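Local coordinates for cellulosomal-scaffolding protein A (Clostridium thermocellum, PDB 4B9F) that probably binds crystalline cellulose through a family 3a carbohydrate-binding module, attaching the cellulosome scaffold and its enzymes to the substrate, at residues N8-Q21 with Q110-S124. Numbering follows the deposited sequence. Where two conformers were deposited one is given.
Sequences NSNPSDTTNSINPQ and QGRFAKNDWSNYTQS. With CA (calcium ion), chain C.
Ile18 sits between two aromatic rings, its CB and CG2 against Phe113 and its CG1-CD1 arm reaching Tyr121. CB lies over one face of Phe113, 3.8 Å from the ring centroid, and CD1 over a face of Tyr121, 3.7 Å from that centroid; both are CH-pi contacts. The opposite face of Tyr121 carries the aliphatic CD of Lys115, and the Tyr121 hydroxyl, hydrogen-bonded to Gln51, lies at the edge of Phe113. A beta-branched residue suits this place: with CG1 beside the backbone N (chi1 -67°), one arm serves each ring. Nearer the surface, the Trp118 indole rests one face on Ala114 CB, small enough to let the ring lie close, and meets Asn16 CG and Ser17 OG at its edge.

The backbones pair antiparallel at two places. Strands 14-15 and 121-122 form a small sheet at the calcium end. Residues 18-21 pair with 110-113, where strands 20-26 and 106-115 adjoin in the larger sheet of the beta-sandwich; Ile18 and Phe113 exchange both hydrogen bonds.

Gln123 reaches inward with an extended side chain, and its NE2 spends both hydrogens on loop carbonyls, Ser12 O at 2.8 Å (174° at the hydrogen) and Asn10 O at 3.0 Å. Both acceptors lie in its amide plane, so the two bonds fix the rotation of the group. Its OE1 lies 2.8 Å from water 1, a probable donor for which Asn10 OD1 competes. A primary amide suits this post, since one end donates twice while the other can accept.

Adjacent Thr122 gives its carbonyl O to calcium at 2.4 Å, alongside Thr44, Asp46, Asn125 and Asp126. The grip on the Asn10-Ser12 loop and a metal ligand thus come from neighbouring residues, consistent with calcium and amide together ordering this end of the module.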
# COMPACT_ATOMS: atom_id res chain seq x y z
N ASN A 8 1.83 -6.21 -7.18
CA ASN A 8 0.67 -5.70 -7.94
C ASN A 8 -0.09 -6.87 -8.51
O ASN A 8 0.49 -7.72 -9.18
CB ASN A 8 1.14 -4.80 -9.08
CG ASN A 8 1.67 -3.48 -8.59
OD1 ASN A 8 2.84 -3.38 -8.22
ND2 ASN A 8 0.82 -2.47 -8.56
N SER A 9 -1.39 -6.94 -8.25
CA SER A 9 -2.13 -8.11 -8.70
C SER A 9 -2.39 -8.11 -10.20
O SER A 9 -2.49 -9.18 -10.81
CB SER A 9 -3.43 -8.25 -7.92
OG SER A 9 -4.25 -7.12 -8.12
N ASN A 10 -2.50 -6.93 -10.80
CA ASN A 10 -2.74 -6.83 -12.24
C ASN A 10 -1.54 -6.22 -12.94
O ASN A 10 -1.22 -5.05 -12.74
CB ASN A 10 -4.01 -6.04 -12.55
CG ASN A 10 -3.93 -4.62 -12.07
OD1 ASN A 10 -3.46 -4.34 -10.97
ND2 ASN A 10 -4.39 -3.69 -12.91
N PRO A 11 -0.84 -7.02 -13.75
CA PRO A 11 0.44 -6.57 -14.31
C PRO A 11 0.38 -5.89 -15.67
O PRO A 11 1.44 -5.53 -16.17
CB PRO A 11 1.22 -7.88 -14.42
CG PRO A 11 0.19 -8.91 -14.69
CD PRO A 11 -1.03 -8.48 -13.90
N SER A 12 -0.80 -5.73 -16.27
CA SER A 12 -0.89 -5.10 -17.59
C SER A 12 -0.26 -3.72 -17.60
O SER A 12 -0.50 -2.90 -16.71
CB SER A 12 -2.34 -4.99 -18.04
OG SER A 12 -2.90 -6.27 -18.18
N ASP A 13 0.53 -3.43 -18.63
CA ASP A 13 1.20 -2.14 -18.70
C ASP A 13 0.20 -0.99 -18.75
O ASP A 13 0.32 -0.01 -18.03
CB ASP A 13 2.14 -2.08 -19.89
CG ASP A 13 2.97 -0.82 -19.90
OD1 ASP A 13 3.42 -0.39 -18.82
OD2 ASP A 13 3.19 -0.26 -20.99
N THR A 14 -0.80 -1.11 -19.61
CA THR A 14 -1.86 -0.12 -19.71
C THR A 14 -3.07 -0.61 -18.93
O THR A 14 -3.56 -1.71 -19.17
CB THR A 14 -2.24 0.14 -21.17
OG1 THR A 14 -1.08 0.55 -21.89
CG2 THR A 14 -3.30 1.23 -21.26
N THR A 15 -3.54 0.20 -17.99
CA THR A 15 -4.65 -0.23 -17.14
C THR A 15 -5.37 0.99 -16.60
O THR A 15 -4.76 2.03 -16.41
CB THR A 15 -4.14 -1.09 -15.97
OG1 THR A 15 -5.25 -1.54 -15.18
CG2 THR A 15 -3.18 -0.30 -15.07
N ASN A 16 -6.68 0.88 -16.35
CA ASN A 16 -7.39 1.97 -15.70
C ASN A 16 -7.51 1.81 -14.18
O ASN A 16 -8.14 2.62 -13.51
CB ASN A 16 -8.76 2.24 -16.36
CG ASN A 16 -9.75 1.10 -16.18
OD1 ASN A 16 -9.60 0.24 -15.32
ND2 ASN A 16 -10.80 1.12 -16.98
N SER A 17 -6.91 0.76 -13.65
CA SER A 17 -6.88 0.57 -12.21
C SER A 17 -5.53 0.03 -11.80
O SER A 17 -4.95 -0.81 -12.49
CB SER A 17 -7.98 -0.40 -11.78
OG SER A 17 -9.25 0.04 -12.25
N ILE A 18 -5.04 0.53 -10.68
CA ILE A 18 -3.81 0.04 -10.07
C ILE A 18 -4.18 -0.66 -8.76
O ILE A 18 -5.02 -0.17 -8.00
CB ILE A 18 -2.80 1.19 -9.88
CG1 ILE A 18 -2.35 1.68 -11.26
CG2 ILE A 18 -1.57 0.72 -9.08
CD1 ILE A 18 -1.50 2.94 -11.27
N ASN A 19 -3.57 -1.81 -8.51
CA ASN A 19 -4.00 -2.69 -7.43
C ASN A 19 -2.85 -3.13 -6.55
O ASN A 19 -2.37 -4.26 -6.64
CB ASN A 19 -4.72 -3.92 -7.99
CG ASN A 19 -5.98 -3.57 -8.74
OD1 ASN A 19 -5.93 -3.10 -9.88
ND2 ASN A 19 -7.12 -3.76 -8.10
N PRO A 20 -2.37 -2.22 -5.69
CA PRO A 20 -1.26 -2.55 -4.79
C PRO A 20 -1.72 -3.51 -3.70
O PRO A 20 -2.72 -3.25 -3.03
CB PRO A 20 -0.87 -1.18 -4.21
CG PRO A 20 -2.09 -0.35 -4.34
CD PRO A 20 -2.88 -0.85 -5.51
N GLN A 21 -0.99 -4.61 -3.53
CA GLN A 21 -1.27 -5.57 -2.46
C GLN A 21 -0.14 -5.50 -1.43
O GLN A 21 1.02 -5.74 -1.78
CB GLN A 21 -1.35 -7.00 -3.01
CG GLN A 21 -2.10 -7.13 -4.32
CD GLN A 21 -3.60 -7.01 -4.16
OE1 GLN A 21 -4.22 -7.78 -3.41
NE2 GLN A 21 -4.19 -6.06 -4.87
N GLN A 110 -5.59 -5.28 0.28
CA GLN A 110 -5.76 -5.42 -1.16
C GLN A 110 -6.35 -4.11 -1.66
O GLN A 110 -7.55 -3.87 -1.59
CB GLN A 110 -6.63 -6.65 -1.46
CG GLN A 110 -5.96 -7.87 -0.83
CD GLN A 110 -6.69 -9.19 -1.01
OE1 GLN A 110 -6.41 -10.12 -0.26
NE2 GLN A 110 -7.59 -9.29 -1.99
N GLY A 111 -5.46 -3.22 -2.11
CA GLY A 111 -5.84 -1.86 -2.46
C GLY A 111 -6.17 -1.71 -3.93
O GLY A 111 -5.79 -2.53 -4.75
N ARG A 112 -6.88 -0.63 -4.25
CA ARG A 112 -7.27 -0.38 -5.63
C ARG A 112 -7.47 1.11 -5.81
O ARG A 112 -8.07 1.77 -4.95
CB ARG A 112 -8.56 -1.13 -5.95
CG ARG A 112 -9.02 -0.99 -7.39
CD ARG A 112 -10.07 -2.04 -7.71
NE ARG A 112 -11.20 -1.95 -6.80
CZ ARG A 112 -12.22 -1.11 -6.96
NH1 ARG A 112 -12.25 -0.30 -8.02
NH2 ARG A 112 -13.20 -1.07 -6.07
N PHE A 113 -7.00 1.65 -6.93
CA PHE A 113 -7.29 3.05 -7.22
C PHE A 113 -7.44 3.31 -8.70
O PHE A 113 -6.94 2.56 -9.54
CB PHE A 113 -6.32 4.02 -6.52
CG PHE A 113 -4.90 3.97 -6.99
CD1 PHE A 113 -4.47 4.76 -8.05
CD2 PHE A 113 -3.95 3.19 -6.32
CE1 PHE A 113 -3.14 4.78 -8.44
CE2 PHE A 113 -2.62 3.20 -6.72
CZ PHE A 113 -2.22 3.99 -7.78
N ALA A 114 -8.16 4.39 -9.02
CA ALA A 114 -8.44 4.76 -10.39
C ALA A 114 -8.62 6.25 -10.50
O ALA A 114 -8.90 6.93 -9.50
CB ALA A 114 -9.70 4.06 -10.86
N LYS A 115 -8.48 6.76 -11.71
CA LYS A 115 -8.83 8.14 -12.00
C LYS A 115 -10.35 8.24 -12.07
O LYS A 115 -11.03 7.29 -12.46
CB LYS A 115 -8.21 8.57 -13.32
CG LYS A 115 -6.70 8.63 -13.26
CD LYS A 115 -6.10 8.83 -14.63
CE LYS A 115 -4.61 9.00 -14.53
NZ LYS A 115 -3.96 9.20 -15.85
N ASN A 116 -10.89 9.40 -11.70
CA ASN A 116 -12.34 9.50 -11.62
C ASN A 116 -13.02 9.41 -12.99
O ASN A 116 -14.22 9.12 -13.07
CB ASN A 116 -12.75 10.75 -10.83
CG ASN A 116 -12.39 10.64 -9.34
OD1 ASN A 116 -11.81 9.64 -8.89
ND2 ASN A 116 -12.72 11.68 -8.56
N ASP A 117 -12.26 9.63 -14.06
CA ASP A 117 -12.78 9.48 -15.41
C ASP A 117 -12.42 8.12 -16.03
O ASP A 117 -12.71 7.87 -17.20
CB ASP A 117 -12.33 10.64 -16.31
CG ASP A 117 -10.85 10.60 -16.64
OD1 ASP A 117 -10.10 9.85 -15.98
OD2 ASP A 117 -10.42 11.34 -17.55
N TRP A 118 -11.79 7.26 -15.23
CA TRP A 118 -11.45 5.90 -15.65
C TRP A 118 -10.49 5.85 -16.84
O TRP A 118 -10.44 4.85 -17.57
CB TRP A 118 -12.73 5.04 -15.84
CG TRP A 118 -13.38 4.83 -14.51
CD1 TRP A 118 -14.35 5.61 -13.94
CD2 TRP A 118 -13.04 3.84 -13.54
NE1 TRP A 118 -14.65 5.14 -12.69
CE2 TRP A 118 -13.86 4.06 -12.41
CE3 TRP A 118 -12.13 2.77 -13.52
CZ2 TRP A 118 -13.80 3.25 -11.28
CZ3 TRP A 118 -12.07 1.97 -12.39
CH2 TRP A 118 -12.90 2.21 -11.29
N SER A 119 -9.70 6.90 -17.00
CA SER A 119 -8.68 6.94 -18.04
C SER A 119 -7.45 6.13 -17.65
O SER A 119 -7.31 5.68 -16.51
CB SER A 119 -8.31 8.39 -18.41
OG SER A 119 -7.79 9.10 -17.31
N ASN A 120 -6.56 5.91 -18.61
CA ASN A 120 -5.50 4.93 -18.42
C ASN A 120 -4.26 5.41 -17.68
O ASN A 120 -3.90 6.59 -17.72
CB ASN A 120 -5.07 4.34 -19.76
CG ASN A 120 -6.11 3.40 -20.33
OD1 ASN A 120 -6.91 2.82 -19.59
ND2 ASN A 120 -6.11 3.23 -21.65
N TYR A 121 -3.64 4.46 -16.99
CA TYR A 121 -2.30 4.58 -16.46
C TYR A 121 -1.36 3.69 -17.27
O TYR A 121 -1.79 2.72 -17.92
CB TYR A 121 -2.24 4.02 -15.04
CG TYR A 121 -3.02 4.72 -13.97
CD1 TYR A 121 -2.53 5.88 -13.37
CD2 TYR A 121 -4.20 4.17 -13.49
CE1 TYR A 121 -3.24 6.50 -12.33
CE2 TYR A 121 -4.91 4.78 -12.47
CZ TYR A 121 -4.42 5.94 -11.89
OH TYR A 121 -5.13 6.52 -10.86
N THR A 122 -0.07 3.99 -17.16
CA THR A 122 1.00 3.15 -17.68
C THR A 122 1.81 2.69 -16.48
O THR A 122 2.28 3.53 -15.71
CB THR A 122 1.91 3.97 -18.60
OG1 THR A 122 1.17 4.35 -19.77
CG2 THR A 122 3.15 3.18 -18.99
N GLN A 123 1.98 1.38 -16.30
CA GLN A 123 2.65 0.90 -15.09
C GLN A 123 4.17 0.77 -15.22
O GLN A 123 4.86 0.67 -14.22
CB GLN A 123 2.03 -0.41 -14.61
CG GLN A 123 0.53 -0.30 -14.36
CD GLN A 123 0.03 -1.37 -13.42
OE1 GLN A 123 0.05 -1.20 -12.20
NE2 GLN A 123 -0.42 -2.49 -13.98
N SER A 124 4.67 0.79 -16.45
CA SER A 124 6.09 0.55 -16.70
C SER A 124 6.97 1.70 -16.21
O SER A 124 8.18 1.54 -16.10
CB SER A 124 6.35 0.33 -18.19
OG SER A 124 6.10 1.52 -18.92
CA CA C . 2.63 5.67 -14.69
O HOH W 1 -1.47 -2.67 -10.42
O HOH W 2 5.28 1.08 -21.27
O HOH W 3 0.97 2.16 -21.40
O HOH W 4 -8.51 5.25 -14.09
O HOH W 5 -11.12 -0.66 -10.59
O HOH W 6 -6.94 -5.07 -5.21
O HOH W 7 0.71 4.63 -13.48